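PDB 4Q6B: extracellular ligand-binding receptor from Desulfitobacterium hafniense, which binds leucine between its two lobes and probably serves as the extracellular substrate-binding component of an ABC transporter for amino acids. Local coordinates for residues V174-N178 and L189-W193; Y180-L186 and E213-A218; I147-D151 and I203-A207; G197-I201 and I223-L227. One frame throughout, in Å; residues are numbered along the deposited sequence.

In the fold
Strand 144-149 comes first, and its end, 147-151, waits some fifty residues for its partner 203-207, so contact 3 closes a long loop. Inside that loop nests contact 1, where strand 172-177 is followed by helix 183-195, which folds back over it. Contact 2 opens at 180-186 and crosses both, joining the start of helix 183-195 to helix 207-221. Contact 4 begins after contact 1 has closed; its segments 197-201 and 223-227 alternate with those of contacts 2 and 3. Together they tie three neighbouring parallel strands, 172-177, 144-149 and 200-204, and the start of strand 227-229 to the two helices packed on the sheet in one lobe.

Contact 1: residues V174-N178 and L189-W193; sequences VDRFN and LYDKW. With CA (calcium ion), chain E.
Asp175 reaches from strand 172-177 to helix 183-195 with one carboxylate oxygen and holds a calcium ion with the other. On the polar side, OD2 accepts a nearly straight bond from the indole, Trp193 NE1 to Asp175 OD2 being 2.8 Å with 165° at the hydrogen. The acceptor lies in the indole plane, and the lone pair used is the anti one, turned away from OD1. Lys192 bends at the end of its chain to bring NZ 3.1 Å from Asp175 OD2, a salt bridge whose hydrogen bond is weak. Asp175 OD1 at 2.4 Å and Arg176 O at 2.3 Å bind the calcium ion, and five waters, one at a longer 2.8 Å, complete its shell; water 1 also donates to OD2. The six-membered ring of Trp193 brings CZ2 over a face of Phe177, 3.3 Å from CE1, with the planes 51° apart, while Leu189 CD1 touches Phe177 CD2 at 4.1 Å. Phe177 also stacks on Tyr148 of the adjacent strand. Since CG of Asp175 is anti to its backbone N (chi1 -170°), the carboxylate extends between metal and helix; the calcium and ammonium charges probably keep it ionised, and the indole bond helps fix its rotation.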
# COMPACT_ATOMS: atom_id res chain seq x y z
N VAL A 174 -2.32 8.66 -25.50
CA VAL A 174 -2.61 8.43 -26.91
C VAL A 174 -3.39 7.12 -27.14
O VAL A 174 -3.99 6.95 -28.19
CB VAL A 174 -1.33 8.46 -27.78
CG1 VAL A 174 -0.64 9.82 -27.66
CG2 VAL A 174 -0.39 7.30 -27.40
N ASP A 175 -3.38 6.21 -26.17
CA ASP A 175 -4.22 5.02 -26.29
C ASP A 175 -4.41 4.42 -24.91
O ASP A 175 -3.53 4.50 -24.09
CB ASP A 175 -3.59 3.98 -27.23
CG ASP A 175 -4.54 2.83 -27.61
OD1 ASP A 175 -5.80 3.00 -27.58
OD2 ASP A 175 -4.01 1.75 -27.98
N ARG A 176 -5.57 3.84 -24.66
CA ARG A 176 -5.74 3.02 -23.46
C ARG A 176 -6.33 1.70 -23.95
O ARG A 176 -7.05 1.64 -24.99
CB ARG A 176 -6.66 3.72 -22.42
CG ARG A 176 -8.12 3.69 -22.79
CD ARG A 176 -8.99 3.90 -21.56
NE ARG A 176 -8.58 5.06 -20.78
CZ ARG A 176 -9.00 5.31 -19.54
NH1 ARG A 176 -8.58 6.40 -18.89
NH2 ARG A 176 -9.82 4.47 -18.94
N PHE A 177 -5.94 0.60 -23.30
CA PHE A 177 -6.41 -0.74 -23.72
C PHE A 177 -6.43 -1.68 -22.52
O PHE A 177 -5.75 -1.44 -21.52
CB PHE A 177 -5.56 -1.31 -24.87
CG PHE A 177 -4.16 -1.78 -24.46
CD1 PHE A 177 -3.19 -0.88 -23.98
CD2 PHE A 177 -3.80 -3.14 -24.54
CE1 PHE A 177 -1.89 -1.32 -23.63
CE2 PHE A 177 -2.50 -3.57 -24.19
CZ PHE A 177 -1.56 -2.66 -23.71
N ASN A 178 -7.25 -2.74 -22.61
CA ASN A 178 -7.39 -3.66 -21.48
C ASN A 178 -7.26 -5.14 -21.83
O ASN A 178 -7.37 -6.02 -20.95
CB ASN A 178 -8.69 -3.40 -20.77
CG ASN A 178 -9.90 -3.66 -21.66
OD1 ASN A 178 -10.56 -2.72 -22.12
ND2 ASN A 178 -10.21 -4.91 -21.90
N LEU A 189 -0.58 -3.46 -32.02
CA LEU A 189 -0.73 -2.32 -31.11
C LEU A 189 0.55 -1.46 -31.05
O LEU A 189 0.48 -0.24 -31.14
CB LEU A 189 -1.11 -2.75 -29.69
CG LEU A 189 -2.55 -3.23 -29.54
CD1 LEU A 189 -2.66 -4.14 -28.30
CD2 LEU A 189 -3.46 -2.01 -29.43
N TYR A 190 1.71 -2.11 -30.91
CA TYR A 190 2.98 -1.38 -30.80
C TYR A 190 3.25 -0.57 -32.09
O TYR A 190 3.75 0.57 -32.02
CB TYR A 190 4.12 -2.38 -30.55
CG TYR A 190 5.49 -1.80 -30.31
CD1 TYR A 190 5.67 -0.57 -29.69
CD2 TYR A 190 6.62 -2.51 -30.70
CE1 TYR A 190 6.96 -0.07 -29.44
CE2 TYR A 190 7.92 -2.01 -30.47
CZ TYR A 190 8.06 -0.80 -29.85
OH TYR A 190 9.33 -0.32 -29.63
N ASP A 191 2.90 -1.14 -33.24
CA ASP A 191 2.97 -0.36 -34.48
C ASP A 191 2.10 0.91 -34.47
O ASP A 191 2.54 2.01 -34.90
CB ASP A 191 2.67 -1.24 -35.68
CG ASP A 191 3.85 -2.11 -36.08
OD1 ASP A 191 5.00 -1.76 -35.74
OD2 ASP A 191 3.63 -3.14 -36.77
N LYS A 192 0.89 0.78 -33.92
CA LYS A 192 -0.00 1.92 -33.82
C LYS A 192 0.55 2.93 -32.83
O LYS A 192 0.58 4.13 -33.11
CB LYS A 192 -1.40 1.47 -33.40
CG LYS A 192 -2.34 2.62 -33.18
CD LYS A 192 -3.74 2.14 -32.87
CE LYS A 192 -3.81 1.52 -31.49
NZ LYS A 192 -5.16 1.80 -30.89
N TRP A 193 0.99 2.44 -31.67
CA TRP A 193 1.61 3.32 -30.68
C TRP A 193 2.85 4.07 -31.20
O TRP A 193 3.08 5.24 -30.88
CB TRP A 193 1.99 2.50 -29.45
CG TRP A 193 0.84 1.81 -28.80
CD1 TRP A 193 -0.49 2.14 -28.90
CD2 TRP A 193 0.91 0.66 -27.96
NE1 TRP A 193 -1.24 1.26 -28.15
CE2 TRP A 193 -0.40 0.36 -27.54
CE3 TRP A 193 1.97 -0.14 -27.49
CZ2 TRP A 193 -0.69 -0.72 -26.69
CZ3 TRP A 193 1.68 -1.21 -26.63
CH2 TRP A 193 0.38 -1.51 -26.27
CA CA E . -7.87 1.79 -27.17
O HOH W 1 -6.45 0.14 -28.12
O HOH W 2 -8.10 4.09 -26.43
O HOH W 3 -9.36 -0.56 -26.98
O HOH W 4 -9.92 1.81 -26.23
O HOH W 5 -8.25 2.55 -29.14

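Contact 2: residues Y180-L186 and E213-A218; sequences YGNLKDL and EFLVDA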
# COMPACT_ATOMS: atom_id res chain seq x y z
N TYR A 180 -5.27 -7.90 -24.96
CA TYR A 180 -4.70 -8.32 -26.25
C TYR A 180 -4.71 -9.84 -26.29
O TYR A 180 -4.50 -10.48 -25.26
CB TYR A 180 -3.27 -7.75 -26.43
CG TYR A 180 -2.28 -8.20 -25.40
CD1 TYR A 180 -2.23 -7.63 -24.14
CD2 TYR A 180 -1.37 -9.20 -25.69
CE1 TYR A 180 -1.31 -8.06 -23.20
CE2 TYR A 180 -0.47 -9.64 -24.76
CZ TYR A 180 -0.45 -9.07 -23.52
OH TYR A 180 0.45 -9.54 -22.61
N GLY A 181 -4.98 -10.43 -27.46
CA GLY A 181 -5.17 -11.86 -27.57
C GLY A 181 -3.92 -12.72 -27.72
O GLY A 181 -3.93 -13.89 -27.34
N ASN A 182 -2.87 -12.17 -28.34
CA ASN A 182 -1.64 -12.93 -28.59
C ASN A 182 -0.52 -11.95 -28.91
O ASN A 182 -0.75 -10.74 -28.94
CB ASN A 182 -1.78 -14.05 -29.65
CG ASN A 182 -2.20 -13.55 -31.01
OD1 ASN A 182 -2.24 -12.34 -31.27
ND2 ASN A 182 -2.52 -14.50 -31.90
N LEU A 183 0.68 -12.45 -29.12
CA LEU A 183 1.82 -11.55 -29.31
C LEU A 183 1.74 -10.78 -30.65
O LEU A 183 2.13 -9.61 -30.72
CB LEU A 183 3.13 -12.34 -29.23
CG LEU A 183 3.60 -12.73 -27.83
CD1 LEU A 183 4.94 -13.48 -27.92
CD2 LEU A 183 3.73 -11.48 -26.97
N LYS A 184 1.25 -11.43 -31.69
CA LYS A 184 1.02 -10.77 -32.97
C LYS A 184 0.20 -9.49 -32.79
O LYS A 184 0.54 -8.43 -33.34
CB LYS A 184 0.33 -11.73 -33.94
CG LYS A 184 -0.03 -11.13 -35.30
CD LYS A 184 1.12 -10.34 -35.91
CE LYS A 184 2.33 -11.19 -36.17
NZ LYS A 184 2.45 -11.57 -37.59
N ASP A 185 -0.89 -9.57 -32.03
CA ASP A 185 -1.70 -8.37 -31.86
C ASP A 185 -1.07 -7.31 -30.96
O ASP A 185 -1.32 -6.11 -31.14
CB ASP A 185 -3.12 -8.69 -31.41
CG ASP A 185 -4.10 -7.57 -31.80
OD1 ASP A 185 -4.05 -7.09 -32.97
OD2 ASP A 185 -4.90 -7.16 -30.93
N LEU A 186 -0.28 -7.73 -29.98
CA LEU A 186 0.56 -6.75 -29.29
C LEU A 186 1.56 -6.05 -30.24
O LEU A 186 1.79 -4.83 -30.10
CB LEU A 186 1.25 -7.40 -28.08
CG LEU A 186 1.98 -6.48 -27.13
CD1 LEU A 186 0.97 -5.48 -26.59
CD2 LEU A 186 2.61 -7.29 -25.96
N GLU A 213 2.60 -10.90 -16.86
CA GLU A 213 2.45 -11.45 -18.20
C GLU A 213 2.67 -10.39 -19.28
O GLU A 213 3.32 -10.67 -20.29
CB GLU A 213 1.07 -12.07 -18.43
CG GLU A 213 0.84 -13.41 -17.76
CD GLU A 213 0.28 -13.22 -16.35
OE1 GLU A 213 0.26 -12.05 -15.88
OE2 GLU A 213 -0.13 -14.23 -15.72
N PHE A 214 2.12 -9.19 -19.08
CA PHE A 214 2.31 -8.12 -20.06
C PHE A 214 3.78 -7.72 -20.14
O PHE A 214 4.33 -7.50 -21.22
CB PHE A 214 1.48 -6.89 -19.70
CG PHE A 214 1.77 -5.70 -20.58
CD1 PHE A 214 1.39 -5.71 -21.92
CD2 PHE A 214 2.44 -4.59 -20.07
CE1 PHE A 214 1.67 -4.63 -22.75
CE2 PHE A 214 2.72 -3.50 -20.90
CZ PHE A 214 2.34 -3.52 -22.25
N LEU A 215 4.43 -7.62 -18.99
CA LEU A 215 5.84 -7.23 -18.93
C LEU A 215 6.68 -8.18 -19.78
O LEU A 215 7.47 -7.76 -20.65
CB LEU A 215 6.27 -7.27 -17.46
CG LEU A 215 7.67 -6.92 -17.01
CD1 LEU A 215 7.99 -5.54 -17.47
CD2 LEU A 215 7.70 -6.97 -15.49
N VAL A 216 6.47 -9.47 -19.56
CA VAL A 216 7.17 -10.49 -20.31
C VAL A 216 6.83 -10.42 -21.79
O VAL A 216 7.72 -10.52 -22.66
CB VAL A 216 6.83 -11.88 -19.74
CG1 VAL A 216 7.32 -12.98 -20.64
CG2 VAL A 216 7.46 -12.00 -18.34
N ASP A 217 5.54 -10.26 -22.09
CA ASP A 217 5.13 -10.21 -23.50
C ASP A 217 5.71 -8.96 -24.20
O ASP A 217 6.11 -9.05 -25.37
CB ASP A 217 3.61 -10.20 -23.66
CG ASP A 217 2.98 -11.54 -23.36
OD1 ASP A 217 3.68 -12.56 -23.34
OD2 ASP A 217 1.75 -11.56 -23.16
N ALA A 218 5.69 -7.82 -23.50
CA ALA A 218 6.27 -6.57 -23.99
C ALA A 218 7.74 -6.78 -24.35
O ALA A 218 8.22 -6.32 -25.40
CB ALA A 218 6.13 -5.45 -22.93
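Tyr180, just before helix 183-195, points its ring at helix 207-221 and donates from OH to Asp217 OD2 across a very short 2.5 Å. The carboxylate oxygen sits near the plane of the phenol ring at its edge, while the two planes stand 83° apart. Tyr180 CG lies between the backbone N and the carbonyl carbon (chi1 61°), which swings the ring across to the neighbouring helix, where CE1 meets Phe214 CD1 at 3.8 Å. A phenylalanine at this position would probably leave Asp217 OD2 without its phenolic donor. Asn182 then caps the helix: its OD1 accepts from Asp185 N at 3.2 Å, the donor tilted 27° from the amide's carbonyl plane. Leu183 lays CD2 against Asp217 CB at 3.6 Å, covering the carboxylate stem. One turn on, Leu186 divides its two methyls. CD1 comes to the edge of the Phe214 ring, 4.0 Å from CE1, whereas CD2 rests 3.8 Å from Asp217 CB. Phe214 in turn packs on Ile201 and Ile203 of the sheet. Asp217 thus offers its CB to two leucines and one oxygen to a phenol, whose hydrogen bond would probably help to stabilise the carboxylate's negative charge beside these apolar neighbours.

Contact 3: residues I147-D151 and I203-A207; sequences IYYTD and IAKTA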
# COMPACT_ATOMS: atom_id res chain seq x y z
N ILE A 147 -1.94 3.62 -21.65
CA ILE A 147 -2.33 3.03 -20.36
C ILE A 147 -2.89 1.64 -20.63
O ILE A 147 -3.84 1.48 -21.40
CB ILE A 147 -3.39 3.88 -19.62
CG1 ILE A 147 -2.83 5.25 -19.21
CG2 ILE A 147 -3.89 3.16 -18.33
CD1 ILE A 147 -3.92 6.15 -18.62
N TYR A 148 -2.30 0.62 -20.00
CA TYR A 148 -2.85 -0.76 -20.04
C TYR A 148 -3.57 -0.92 -18.73
O TYR A 148 -2.96 -0.75 -17.68
CB TYR A 148 -1.70 -1.78 -20.12
CG TYR A 148 -2.12 -3.24 -20.12
CD1 TYR A 148 -3.20 -3.69 -20.89
CD2 TYR A 148 -1.39 -4.18 -19.41
CE1 TYR A 148 -3.58 -5.07 -20.92
CE2 TYR A 148 -1.73 -5.52 -19.43
CZ TYR A 148 -2.82 -5.97 -20.19
OH TYR A 148 -3.18 -7.30 -20.20
N TYR A 149 -4.86 -1.23 -18.74
CA TYR A 149 -5.58 -1.23 -17.47
C TYR A 149 -6.50 -2.44 -17.31
O TYR A 149 -6.84 -3.08 -18.29
CB TYR A 149 -6.38 0.08 -17.31
CG TYR A 149 -7.55 0.17 -18.24
CD1 TYR A 149 -8.85 -0.13 -17.82
CD2 TYR A 149 -7.35 0.56 -19.56
CE1 TYR A 149 -9.90 -0.09 -18.69
CE2 TYR A 149 -8.41 0.61 -20.44
CZ TYR A 149 -9.67 0.30 -20.00
OH TYR A 149 -10.72 0.36 -20.88
N THR A 150 -6.88 -2.77 -16.07
CA THR A 150 -7.89 -3.79 -15.83
C THR A 150 -9.26 -3.14 -15.88
O THR A 150 -9.51 -2.14 -15.20
CB THR A 150 -7.69 -4.48 -14.47
OG1 THR A 150 -6.42 -5.15 -14.48
CG2 THR A 150 -8.80 -5.49 -14.21
N ASP A 151 -10.16 -3.71 -16.68
CA ASP A 151 -11.48 -3.12 -16.80
C ASP A 151 -12.39 -3.53 -15.63
O ASP A 151 -13.44 -4.17 -15.83
CB ASP A 151 -12.11 -3.47 -18.15
CG ASP A 151 -13.37 -2.66 -18.43
OD1 ASP A 151 -13.52 -1.61 -17.77
OD2 ASP A 151 -14.19 -3.08 -19.28
N ILE A 203 1.07 0.92 -16.54
CA ILE A 203 0.34 -0.31 -16.33
C ILE A 203 -0.51 -0.18 -15.07
O ILE A 203 0.01 -0.18 -13.97
CB ILE A 203 1.33 -1.47 -16.17
CG1 ILE A 203 2.27 -1.54 -17.38
CG2 ILE A 203 0.60 -2.79 -15.96
CD1 ILE A 203 3.51 -2.37 -17.17
N ALA A 204 -1.81 -0.13 -15.26
CA ALA A 204 -2.78 0.04 -14.19
C ALA A 204 -3.43 -1.31 -13.96
O ALA A 204 -4.63 -1.43 -13.82
CB ALA A 204 -3.80 1.09 -14.54
N LYS A 205 -2.61 -2.33 -14.03
CA LYS A 205 -2.98 -3.68 -13.74
C LYS A 205 -2.07 -4.11 -12.61
O LYS A 205 -0.90 -3.74 -12.59
CB LYS A 205 -2.71 -4.57 -14.95
CG LYS A 205 -3.81 -4.63 -15.98
CD LYS A 205 -3.85 -6.00 -16.66
CE LYS A 205 -5.27 -6.51 -16.77
NZ LYS A 205 -5.87 -6.35 -18.13
N THR A 206 -2.59 -4.88 -11.68
CA THR A 206 -1.77 -5.42 -10.61
C THR A 206 -0.81 -6.47 -11.16
O THR A 206 -1.06 -7.02 -12.21
CB THR A 206 -2.61 -6.06 -9.50
OG1 THR A 206 -3.32 -7.18 -10.04
CG2 THR A 206 -3.60 -5.07 -8.96
N ALA A 207 0.29 -6.70 -10.46
CA ALA A 207 1.31 -7.61 -10.92
C ALA A 207 0.77 -9.02 -11.04
O ALA A 207 1.00 -9.68 -12.04
CB ALA A 207 2.50 -7.59 -9.98
O HOH W 6 -5.48 -5.76 -12.16
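Tyr148 O accepts the shortest bond between the two strands, from Ala204 N at 2.8 Å, nearly straight (164° at the hydrogen), with the donor nearly in line with C=O (173°). Two residues past Tyr148, Thr150 N reaches Ala204 O at 3.5 Å, a weak bond, just where the strands give way to loops. Water 6 links the two segments beyond the last bridge, hydrogen-bonded to Thr150 OG1 at 2.6 Å and accepting from Thr206 N; nearby, Ser232 of the leucine pocket takes the N-H of Ala207. Lys205 folds back across the neighbouring strand, its chain bent at three torsions. Its CG lies over the rim of one face of the Tyr148 ring, CD comes 3.5 Å from Tyr148 CE2, and NZ ends in a weak 3.4 Å bond to Tyr149 O. With CG of Tyr148 anti to the backbone N (chi1 178°), the ring extends under this chain; it also meets Phe214. An alanine in place of Tyr148 is likely to open a gap between the sheet and helix 207-221 and leave the Lys205 methylenes without their ring. Ile203 shares the Tyr148 face, Ile203 CG2 lying 4.2 Å from Tyr148 CD2, whereas Tyr149 and Ala204 meet by their CB atoms on the other. Parallel bridges ending in loops at the C-terminal strand ends are characteristic of the alpha/beta lobes of periplasmic binding proteins.

Contact 4: residues G197-I201 and I223-L227; sequences GMDGI and IEVPL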
# COMPACT_ATOMS: atom_id res chain seq x y z
N GLY A 197 3.58 8.18 -31.57
CA GLY A 197 4.70 8.81 -30.89
C GLY A 197 4.83 8.44 -29.44
O GLY A 197 5.34 9.23 -28.65
N MSE A 198 4.39 7.23 -29.09
CA MSE A 198 4.44 6.77 -27.71
C MSE A 198 5.80 6.83 -27.09
O MSE A 198 6.78 6.43 -27.71
CB MSE A 198 3.96 5.31 -27.59
CG MSE A 198 4.18 4.72 -26.19
SE MSE A 198 3.70 2.78 -26.18
CE MSE A 198 5.16 2.09 -27.31
N ASP A 199 5.87 7.29 -25.83
CA ASP A 199 7.16 7.32 -25.13
C ASP A 199 7.15 6.62 -23.78
O ASP A 199 8.16 6.63 -23.06
CB ASP A 199 7.71 8.75 -25.00
CG ASP A 199 6.77 9.69 -24.26
OD1 ASP A 199 6.68 10.88 -24.67
OD2 ASP A 199 6.15 9.28 -23.25
N GLY A 200 6.04 6.00 -23.41
CA GLY A 200 5.98 5.27 -22.16
C GLY A 200 4.65 4.60 -22.00
O GLY A 200 3.65 5.02 -22.61
N ILE A 201 4.62 3.57 -21.16
CA ILE A 201 3.38 2.85 -20.82
C ILE A 201 3.17 2.83 -19.31
O ILE A 201 4.08 2.42 -18.55
CB ILE A 201 3.41 1.40 -21.34
CG1 ILE A 201 3.55 1.40 -22.84
CG2 ILE A 201 2.11 0.67 -20.98
CD1 ILE A 201 3.94 0.03 -23.46
N ILE A 223 9.19 -4.10 -27.12
CA ILE A 223 8.77 -2.77 -26.75
C ILE A 223 9.87 -2.08 -25.95
O ILE A 223 10.36 -2.61 -24.94
CB ILE A 223 7.44 -2.82 -25.96
CG1 ILE A 223 6.34 -3.34 -26.89
CG2 ILE A 223 7.11 -1.46 -25.38
CD1 ILE A 223 4.98 -3.38 -26.27
N GLU A 224 10.28 -0.90 -26.41
CA GLU A 224 11.51 -0.30 -25.92
C GLU A 224 11.26 0.72 -24.80
O GLU A 224 12.13 0.99 -23.95
CB GLU A 224 12.26 0.34 -27.10
CG GLU A 224 13.68 0.80 -26.80
CD GLU A 224 14.67 -0.36 -26.81
OE1 GLU A 224 15.33 -0.59 -25.76
OE2 GLU A 224 14.79 -1.04 -27.87
N VAL A 225 10.04 1.28 -24.77
CA VAL A 225 9.77 2.45 -23.95
C VAL A 225 9.65 2.14 -22.47
O VAL A 225 9.42 0.98 -22.10
CB VAL A 225 8.47 3.11 -24.40
CG1 VAL A 225 8.58 3.43 -25.92
CG2 VAL A 225 7.28 2.19 -24.15
N PRO A 226 9.86 3.15 -21.60
CA PRO A 226 9.75 2.88 -20.17
C PRO A 226 8.40 2.34 -19.75
O PRO A 226 7.38 2.77 -20.28
CB PRO A 226 9.92 4.26 -19.54
CG PRO A 226 10.93 4.94 -20.47
CD PRO A 226 10.50 4.47 -21.86
N LEU A 227 8.41 1.41 -18.79
CA LEU A 227 7.19 0.84 -18.22
C LEU A 227 7.08 1.35 -16.78
O LEU A 227 8.10 1.42 -16.06
CB LEU A 227 7.22 -0.70 -18.24
CG LEU A 227 7.55 -1.36 -19.59
CD1 LEU A 227 7.42 -2.86 -19.46
CD2 LEU A 227 6.58 -0.85 -20.66
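A parallel pairing begins here between strands 200-204 and 227-229, on either side of the helix 207-221 crossover. Ile201 N donates to Pro226 O at 3.0 Å, nearly straight at 168°. The same oxygen receives a CA-H...O contact from Gly200 CA, and Ile201 O receives another from Leu227 CA at 3.5 Å. Side chains of Ile201 and Leu227 lie side by side on one face of the sheet, pointing the same way, with Leu227 CD2 3.9 Å from Ile201 CB. CD1 of Ile201 touches Ile223 CG2 at 4.0 Å, while its CG1 meets Val225 CG2. Before the strand, selenomethionine Met198 keeps CG anti to its backbone N (chi1 172°) but bends at its last torsion, bringing CE 3.8 Å from Val225 CG2. Val225 thereby fits between this methyl and Gly200 CA, while Pro226 CD lies 3.4 Å from Asp199 O. The carboxylate of Asp199 turns to another part of the fold, accepting from the backbone N atoms of Glu143 and Arg144 and bonding His142. Strand, helix and next parallel strand form the beta-alpha-beta crossover repeated through Rossmann-like lobes of the leucine-binding protein family.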